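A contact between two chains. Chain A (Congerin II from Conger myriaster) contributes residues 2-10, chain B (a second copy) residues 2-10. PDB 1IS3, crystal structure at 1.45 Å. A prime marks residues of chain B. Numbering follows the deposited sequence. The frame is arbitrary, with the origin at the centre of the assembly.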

# COMPACT_ATOMS: atom_id res chain seq x y z
N ASP A 2 2.83 -4.13 -12.65
CA ASP A 2 4.10 -4.78 -12.42
C ASP A 2 3.78 -5.50 -11.10
O ASP A 2 2.68 -6.07 -11.06
CB ASP A 2 5.21 -3.67 -12.31
CG ASP A 2 4.82 -2.35 -11.63
OD1 ASP A 2 4.26 -1.48 -12.30
OD2 ASP A 2 5.08 -2.18 -10.43
N ARG A 3 4.60 -5.55 -10.03
CA ARG A 3 4.21 -6.26 -8.82
C ARG A 3 3.37 -5.30 -7.97
O ARG A 3 3.34 -4.07 -8.17
CB ARG A 3 5.46 -6.71 -8.08
CG ARG A 3 6.30 -5.58 -7.59
CD ARG A 3 7.60 -6.08 -7.07
NE ARG A 3 8.32 -4.88 -6.79
CZ ARG A 3 9.18 -4.33 -7.66
NH1 ARG A 3 9.75 -3.20 -7.29
NH2 ARG A 3 9.55 -4.88 -8.82
N ALA A 4 2.70 -5.92 -7.02
CA ALA A 4 1.84 -5.20 -6.14
C ALA A 4 2.76 -4.84 -4.99
O ALA A 4 3.42 -5.70 -4.41
CB ALA A 4 0.72 -6.12 -5.71
N GLU A 5 2.85 -3.58 -4.62
CA GLU A 5 3.70 -3.17 -3.51
C GLU A 5 3.15 -2.00 -2.69
O GLU A 5 2.31 -1.21 -3.16
CB GLU A 5 5.09 -2.84 -4.05
CG GLU A 5 5.23 -1.70 -5.01
CD GLU A 5 6.55 -1.69 -5.77
OE1 GLU A 5 6.60 -0.97 -6.77
OE2 GLU A 5 7.51 -2.38 -5.43
N VAL A 6 3.58 -1.95 -1.43
CA VAL A 6 3.23 -0.87 -0.51
C VAL A 6 4.64 -0.40 -0.15
O VAL A 6 5.43 -1.19 0.40
CB VAL A 6 2.47 -1.41 0.73
CG1 VAL A 6 2.22 -0.22 1.67
CG2 VAL A 6 1.15 -2.11 0.35
N ARG A 7 5.00 0.84 -0.43
CA ARG A 7 6.35 1.34 -0.29
C ARG A 7 6.33 2.63 0.50
O ARG A 7 5.51 3.53 0.28
CB ARG A 7 6.93 1.57 -1.69
CG ARG A 7 8.33 2.13 -1.69
CD ARG A 7 8.71 2.42 -3.14
NE ARG A 7 8.82 1.22 -3.96
CZ ARG A 7 9.95 0.47 -4.00
NH1 ARG A 7 11.04 0.81 -3.28
NH2 ARG A 7 10.01 -0.66 -4.74
N ASN A 8 7.25 2.69 1.45
CA ASN A 8 7.52 3.85 2.31
C ASN A 8 6.38 4.25 3.23
O ASN A 8 6.23 5.41 3.64
CB ASN A 8 7.98 5.07 1.43
CG ASN A 8 9.34 4.81 0.77
OD1 ASN A 8 9.66 5.19 -0.36
ND2 ASN A 8 10.28 4.20 1.46
N ILE A 9 5.59 3.27 3.62
CA ILE A 9 4.65 3.43 4.68
C ILE A 9 5.21 2.42 5.68
O ILE A 9 4.98 1.20 5.55
CB ILE A 9 3.21 3.08 4.23
CG1 ILE A 9 2.81 3.95 3.01
CG2 ILE A 9 2.27 3.29 5.42
CD1 ILE A 9 1.48 3.58 2.33
N PRO A 10 5.98 2.87 6.68
CA PRO A 10 6.73 1.99 7.56
C PRO A 10 5.87 0.93 8.25
O PRO A 10 4.88 1.27 8.90
CB PRO A 10 7.41 2.94 8.54
CG PRO A 10 7.53 4.24 7.74
CD PRO A 10 6.20 4.29 7.03
N ASP B 2 11.51 7.22 -0.68
CA ASP B 2 11.20 8.07 -1.81
C ASP B 2 9.74 8.41 -1.47
O ASP B 2 9.52 8.70 -0.28
CB ASP B 2 11.40 7.25 -3.13
CG ASP B 2 11.02 5.76 -3.10
OD1 ASP B 2 11.84 4.94 -2.66
OD2 ASP B 2 9.90 5.40 -3.49
N ARG B 3 8.72 8.41 -2.36
CA ARG B 3 7.37 8.75 -1.95
C ARG B 3 6.72 7.47 -1.41
O ARG B 3 7.19 6.34 -1.62
CB ARG B 3 6.61 9.31 -3.14
CG ARG B 3 6.42 8.32 -4.24
CD ARG B 3 5.87 8.98 -5.45
NE ARG B 3 5.90 7.94 -6.43
CZ ARG B 3 6.91 7.79 -7.30
NH1 ARG B 3 6.83 6.76 -8.13
NH2 ARG B 3 7.93 8.64 -7.44
N ALA B 4 5.62 7.71 -0.73
CA ALA B 4 4.89 6.65 -0.12
C ALA B 4 3.89 6.27 -1.20
O ALA B 4 3.17 7.12 -1.72
CB ALA B 4 4.21 7.18 1.12
N GLU B 5 3.82 5.01 -1.58
CA GLU B 5 2.87 4.59 -2.61
C GLU B 5 2.31 3.18 -2.39
O GLU B 5 2.91 2.33 -1.69
CB GLU B 5 3.54 4.69 -3.97
CG GLU B 5 4.74 3.84 -4.26
CD GLU B 5 5.54 4.29 -5.47
OE1 GLU B 5 6.67 3.83 -5.58
OE2 GLU B 5 5.09 5.10 -6.29
N VAL B 6 1.12 2.96 -2.94
CA VAL B 6 0.45 1.66 -2.92
C VAL B 6 0.27 1.45 -4.42
O VAL B 6 -0.40 2.27 -5.08
CB VAL B 6 -0.92 1.74 -2.18
CG1 VAL B 6 -1.57 0.36 -2.27
CG2 VAL B 6 -0.76 2.20 -0.71
N ARG B 7 0.84 0.41 -5.00
CA ARG B 7 0.88 0.21 -6.43
C ARG B 7 0.40 -1.19 -6.76
O ARG B 7 0.78 -2.18 -6.13
CB ARG B 7 2.32 0.42 -6.91
CG ARG B 7 2.51 0.20 -8.39
CD ARG B 7 4.01 0.31 -8.69
NE ARG B 7 4.54 1.66 -8.46
CZ ARG B 7 4.46 2.63 -9.40
NH1 ARG B 7 3.89 2.40 -10.60
NH2 ARG B 7 4.93 3.87 -9.16
N ASN B 8 -0.47 -1.23 -7.76
CA ASN B 8 -1.03 -2.45 -8.34
C ASN B 8 -1.89 -3.28 -7.40
O ASN B 8 -2.04 -4.50 -7.54
CB ASN B 8 0.12 -3.32 -8.96
CG ASN B 8 0.77 -2.63 -10.17
OD1 ASN B 8 1.97 -2.69 -10.46
ND2 ASN B 8 0.00 -1.99 -11.02
N ILE B 9 -2.52 -2.61 -6.46
CA ILE B 9 -3.56 -3.20 -5.69
C ILE B 9 -4.75 -2.32 -6.12
O ILE B 9 -4.90 -1.18 -5.63
CB ILE B 9 -3.27 -3.09 -4.17
CG1 ILE B 9 -1.91 -3.75 -3.85
CG2 ILE B 9 -4.43 -3.75 -3.41
CD1 ILE B 9 -1.39 -3.56 -2.41
N PRO B 10 -5.57 -2.79 -7.05
CA PRO B 10 -6.59 -1.96 -7.68
C PRO B 10 -7.54 -1.29 -6.69
O PRO B 10 -8.15 -1.97 -5.86
CB PRO B 10 -7.30 -2.92 -8.64
CG PRO B 10 -6.23 -3.96 -8.96
CD PRO B 10 -5.59 -4.16 -7.60

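Two copies of a short strand that includes Glu5, Val6 and Arg7 pair antiparallel about an exact two-fold axis that passes between Val6 and Val6′, so each contact away from the axis occurs twice. The backbone sets the register. Glu5 N donates to Arg7′ O and Arg7′ N donates to Glu5 O, both at 2.9 Å, and symmetry repeats the pair, giving four hydrogen bonds in all. Val6 and Val6′ sit between the two hydrogen-bonded pairs, Glu5 with Arg7′ and Arg7 with Glu5′, as a non-hydrogen-bonded pair, close enough for Val6′ CA to lie 3.4 Å from Glu5 O in a CA-H...O contact; Ala4 CA makes another with Arg7′ O, at 3.2 Å.

Alternation along the strand sends Glu5 and Arg7 to one face, where charge dominates. Glu5 uses its carboxylate both within its own chain and across the contact. OE2 of Glu5 forms salt bridges with Arg3 NE at 3.0 Å and Arg7 NH2 at 3.1 Å, while OE1 of Glu5 reaches Arg7′ NE in a long salt bridge of 3.7 Å. The buried acid thus has three arginine partners, Arg3 and Arg7 in its own chain and Arg7′ across the contact, which suits its charge, and the long reach of Arg7, with chi1 and chi2 both t, lays its aliphatic part against the partner: Arg7 CD is 3.5 Å from Glu5′ OE1 and 3.2 Å from Asp2′ OD2.

The face carrying Val6 is apolar. Val6 CG2 meets Ile9′ CD1 at 4.0 Å, and Ala4 CB meets Ile9′ CG1 at the same distance. Ile9 lies in the corner of the chain, and its end comes nearer the partner than its CA-to-CB direction suggests. Ala4, whose CB is 3.7 Å from Asn8′ O, fits its small methyl into a close backbone approach.

At each end the CA-to-CB bond of Asn8, a residue with positive phi (64°), points toward the partner stretch. Together the stretches bury 709 Å².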